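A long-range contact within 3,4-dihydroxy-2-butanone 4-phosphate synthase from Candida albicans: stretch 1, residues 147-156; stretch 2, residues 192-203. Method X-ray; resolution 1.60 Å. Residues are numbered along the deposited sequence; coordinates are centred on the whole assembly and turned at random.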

# COMPACT_ATOMS: atom_id res chain seq x y z
N GLU B 147 -8.44 11.36 12.02
CA GLU B 147 -9.39 12.35 12.47
C GLU B 147 -9.19 13.66 11.71
O GLU B 147 -10.16 14.34 11.38
CB GLU B 147 -9.23 12.62 13.97
CG GLU B 147 -9.79 11.53 14.90
CD GLU B 147 -9.02 10.22 14.80
OE1 GLU B 147 -7.78 10.26 14.69
OE2 GLU B 147 -9.66 9.15 14.86
N ALA B 148 -7.94 14.00 11.42
CA ALA B 148 -7.67 15.23 10.69
C ALA B 148 -8.32 15.23 9.31
O ALA B 148 -8.92 16.23 8.90
CB ALA B 148 -6.17 15.44 10.56
N ALA B 149 -8.20 14.12 8.60
CA ALA B 149 -8.79 14.00 7.26
C ALA B 149 -10.30 14.21 7.30
O ALA B 149 -10.85 14.99 6.52
CB ALA B 149 -8.46 12.64 6.65
N VAL B 150 -10.99 13.51 8.20
CA VAL B 150 -12.44 13.66 8.30
C VAL B 150 -12.80 15.06 8.78
O VAL B 150 -13.83 15.61 8.39
CB VAL B 150 -13.04 12.58 9.24
CG1 VAL B 150 -14.55 12.76 9.35
CG2 VAL B 150 -12.70 11.19 8.70
N GLN B 151 -11.95 15.65 9.62
CA GLN B 151 -12.20 17.00 10.13
C GLN B 151 -12.10 18.02 8.99
O GLN B 151 -12.92 18.93 8.89
CB GLN B 151 -11.17 17.36 11.20
CG GLN B 151 -11.50 18.62 12.00
CD GLN B 151 -12.33 18.33 13.23
OE1 GLN B 151 -13.53 18.61 13.28
NE2 GLN B 151 -11.68 17.75 14.23
N LEU B 152 -11.09 17.86 8.13
CA LEU B 152 -10.91 18.76 7.01
C LEU B 152 -12.11 18.69 6.08
O LEU B 152 -12.66 19.72 5.68
CB LEU B 152 -9.63 18.42 6.24
CG LEU B 152 -8.34 18.88 6.93
CD1 LEU B 152 -7.13 18.20 6.31
CD2 LEU B 152 -8.22 20.40 6.80
N SER B 153 -12.53 17.48 5.74
CA SER B 153 -13.68 17.31 4.86
C SER B 153 -14.92 17.96 5.46
O SER B 153 -15.67 18.65 4.76
CB SER B 153 -13.92 15.82 4.60
OG SER B 153 -12.90 15.29 3.77
N THR B 154 -15.15 17.75 6.75
CA THR B 154 -16.30 18.34 7.43
C THR B 154 -16.26 19.86 7.37
O THR B 154 -17.25 20.51 7.02
CB THR B 154 -16.37 17.88 8.90
OG1 THR B 154 -16.50 16.46 8.95
CG2 THR B 154 -17.57 18.52 9.60
N LEU B 155 -15.11 20.44 7.71
CA LEU B 155 -14.96 21.88 7.69
C LEU B 155 -15.16 22.44 6.29
O LEU B 155 -15.64 23.57 6.13
CB LEU B 155 -13.57 22.27 8.19
CG LEU B 155 -13.29 21.94 9.66
CD1 LEU B 155 -11.79 22.04 9.92
CD2 LEU B 155 -14.08 22.87 10.57
N ALA B 156 -14.81 21.65 5.28
CA ALA B 156 -14.94 22.07 3.89
C ALA B 156 -16.36 21.89 3.35
O ALA B 156 -16.64 22.22 2.20
CB ALA B 156 -13.94 21.27 3.03
N ILE B 192 0.67 23.65 3.08
CA ILE B 192 1.02 22.83 4.24
C ILE B 192 0.37 23.36 5.51
O ILE B 192 0.34 24.57 5.74
CB ILE B 192 2.55 22.83 4.45
CG1 ILE B 192 3.25 22.44 3.15
CG2 ILE B 192 2.92 21.88 5.58
CD1 ILE B 192 4.75 22.61 3.20
N ILE B 193 -0.16 22.46 6.33
CA ILE B 193 -0.78 22.84 7.60
C ILE B 193 -0.36 21.82 8.65
O ILE B 193 0.29 20.82 8.33
CB ILE B 193 -2.33 22.82 7.53
CG1 ILE B 193 -2.83 21.43 7.12
CG2 ILE B 193 -2.84 23.86 6.55
CD1 ILE B 193 -4.30 21.19 7.40
N ASN B 194 -0.70 22.07 9.91
CA ASN B 194 -0.40 21.10 10.95
C ASN B 194 -1.64 20.94 11.83
O ASN B 194 -2.48 21.84 11.90
CB ASN B 194 0.87 21.47 11.74
CG ASN B 194 0.74 22.75 12.54
OD1 ASN B 194 0.11 22.78 13.60
ND2 ASN B 194 1.35 23.83 12.04
N ILE B 195 -1.75 19.78 12.47
CA ILE B 195 -2.91 19.48 13.31
C ILE B 195 -3.09 20.42 14.49
O ILE B 195 -4.21 20.78 14.83
CB ILE B 195 -2.87 18.03 13.80
CG1 ILE B 195 -2.95 17.09 12.59
CG2 ILE B 195 -4.01 17.76 14.77
CD1 ILE B 195 -2.78 15.62 12.93
N ASN B 196 -1.99 20.79 15.13
CA ASN B 196 -2.06 21.71 16.26
C ASN B 196 -2.73 22.99 15.79
O ASN B 196 -3.60 23.55 16.46
CB ASN B 196 -0.66 22.02 16.77
CG ASN B 196 -0.38 21.38 18.11
OD1 ASN B 196 -0.31 20.16 18.23
ND2 ASN B 196 -0.23 22.21 19.13
N GLN B 197 -2.31 23.44 14.61
CA GLN B 197 -2.84 24.64 14.00
C GLN B 197 -4.34 24.49 13.74
O GLN B 197 -5.11 25.42 13.94
CB GLN B 197 -2.09 24.89 12.68
CG GLN B 197 -2.39 26.20 12.01
CD GLN B 197 -1.94 26.21 10.55
OE1 GLN B 197 -1.95 27.26 9.90
NE2 GLN B 197 -1.56 25.05 10.04
N LEU B 198 -4.74 23.30 13.30
CA LEU B 198 -6.14 23.02 13.01
C LEU B 198 -6.99 22.92 14.28
O LEU B 198 -8.12 23.39 14.32
CB LEU B 198 -6.24 21.73 12.20
CG LEU B 198 -7.61 21.37 11.63
CD1 LEU B 198 -8.15 22.53 10.80
CD2 LEU B 198 -7.50 20.11 10.78
N VAL B 199 -6.43 22.31 15.33
CA VAL B 199 -7.15 22.18 16.59
C VAL B 199 -7.42 23.56 17.19
O VAL B 199 -8.49 23.82 17.73
CB VAL B 199 -6.35 21.32 17.61
CG1 VAL B 199 -7.01 21.40 18.99
CG2 VAL B 199 -6.30 19.88 17.14
N GLU B 200 -6.43 24.45 17.09
CA GLU B 200 -6.60 25.79 17.62
C GLU B 200 -7.75 26.48 16.89
O GLU B 200 -8.55 27.18 17.50
CB GLU B 200 -5.31 26.60 17.43
CG GLU B 200 -4.19 26.20 18.38
CD GLU B 200 -2.94 27.02 18.18
OE1 GLU B 200 -3.06 28.26 18.02
OE2 GLU B 200 -1.83 26.45 18.20
N TYR B 201 -7.83 26.26 15.58
CA TYR B 201 -8.88 26.87 14.77
C TYR B 201 -10.28 26.44 15.19
O TYR B 201 -11.14 27.29 15.46
CB TYR B 201 -8.69 26.51 13.29
CG TYR B 201 -9.71 27.16 12.39
CD1 TYR B 201 -9.58 28.50 12.02
CD2 TYR B 201 -10.82 26.46 11.93
CE1 TYR B 201 -10.54 29.12 11.22
CE2 TYR B 201 -11.78 27.06 11.14
CZ TYR B 201 -11.64 28.40 10.79
OH TYR B 201 -12.59 29.00 10.00
N ILE B 202 -10.51 25.13 15.25
CA ILE B 202 -11.82 24.59 15.62
C ILE B 202 -12.18 24.83 17.08
O ILE B 202 -13.35 24.74 17.46
CB ILE B 202 -11.89 23.07 15.37
CG1 ILE B 202 -10.88 22.35 16.27
CG2 ILE B 202 -11.64 22.76 13.90
CD1 ILE B 202 -10.94 20.84 16.17
N SER B 203 -11.18 25.12 17.90
CA SER B 203 -11.41 25.36 19.32
C SER B 203 -11.64 26.84 19.59
O SER B 203 -12.37 27.21 20.51
CB SER B 203 -10.20 24.87 20.13
OG SER B 203 -9.95 23.50 19.86

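This is a small, almost wholly apolar packing contact between two helices, with a short piece of the strand that leads into the second helix also taking part. No hydrogen bond crosses between the stretches. The surface buried, both sides summed, is 347 Å².

The helix axes come no closer than 11.4 Å, and their N-to-C directions differ by 46°. At that distance the backbones do not touch, and the gap is filled by side chains. The two ends are spaced differently. The CA atoms of A148 and I195 are 6.9 Å apart, while the CA atoms of L155 and I202 are 8.9 Å apart. The side chains follow this difference. At the close end the small methyl of A148 is enough: A148 CB lies 4.1 Å from I195 CD1. At the wider end, two branched side chains meet, with L155 CD1 4.0 Å from I202 CG2.

On the first helix the contacting residues are A148, Q151, L152 and L155. Their spacing of three, one and three residues is that of one face of a helix. CA-to-CB of A148, Q151 and L155 points toward the other stretch. L152 starts out sideways, but its end comes nearer. A149 points away and makes no contact.

L198 is the centre of the second stretch's side. It has 64 Å² covered, the largest area of any residue here, and it touches three residues of the first helix. Its CD1 lies 3.8 Å from L155 CD1. Its CD2 lies 4.1 Å from L152 CD2 and 4.4 Å from Q151 CG. The chi1 of L198 is t and its chi2 is p. In this conformer CD1 is the methyl nearer L155, and CD2 the one nearer L152 and Q151.

L152 also reaches the strand. Its CD2 is 4.0 Å from I193 CD1, so the same methyl packs against both I193 and L198. The strand and the helix that follows it thus share one partner.

I202 lies one helical turn beyond L198. Its CB points toward the first helix, and 50 Å² of the residue is covered. Besides L155, it meets Q151 through its CD1. The aliphatic part of Q151 also takes part, as its CG contact with L198 shows.

Backbone hydrogen bonds run through both helices beneath the contact residues. In the first helix, L152 N donates to A148 O at 2.8 Å and L155 N to Q151 O at 2.9 Å, which links contact residues one turn apart. In the second, I202 N donates to L198 O at 3.1 Å. N194 is the N-cap of this helix: its OD1 accepts from Q197 N at 2.7 Å, with an N-H...acceptor angle of 149°. N194 itself does not touch the first helix. The cap lies between I193 and I195, both of which do, at the point where strand gives way to helix.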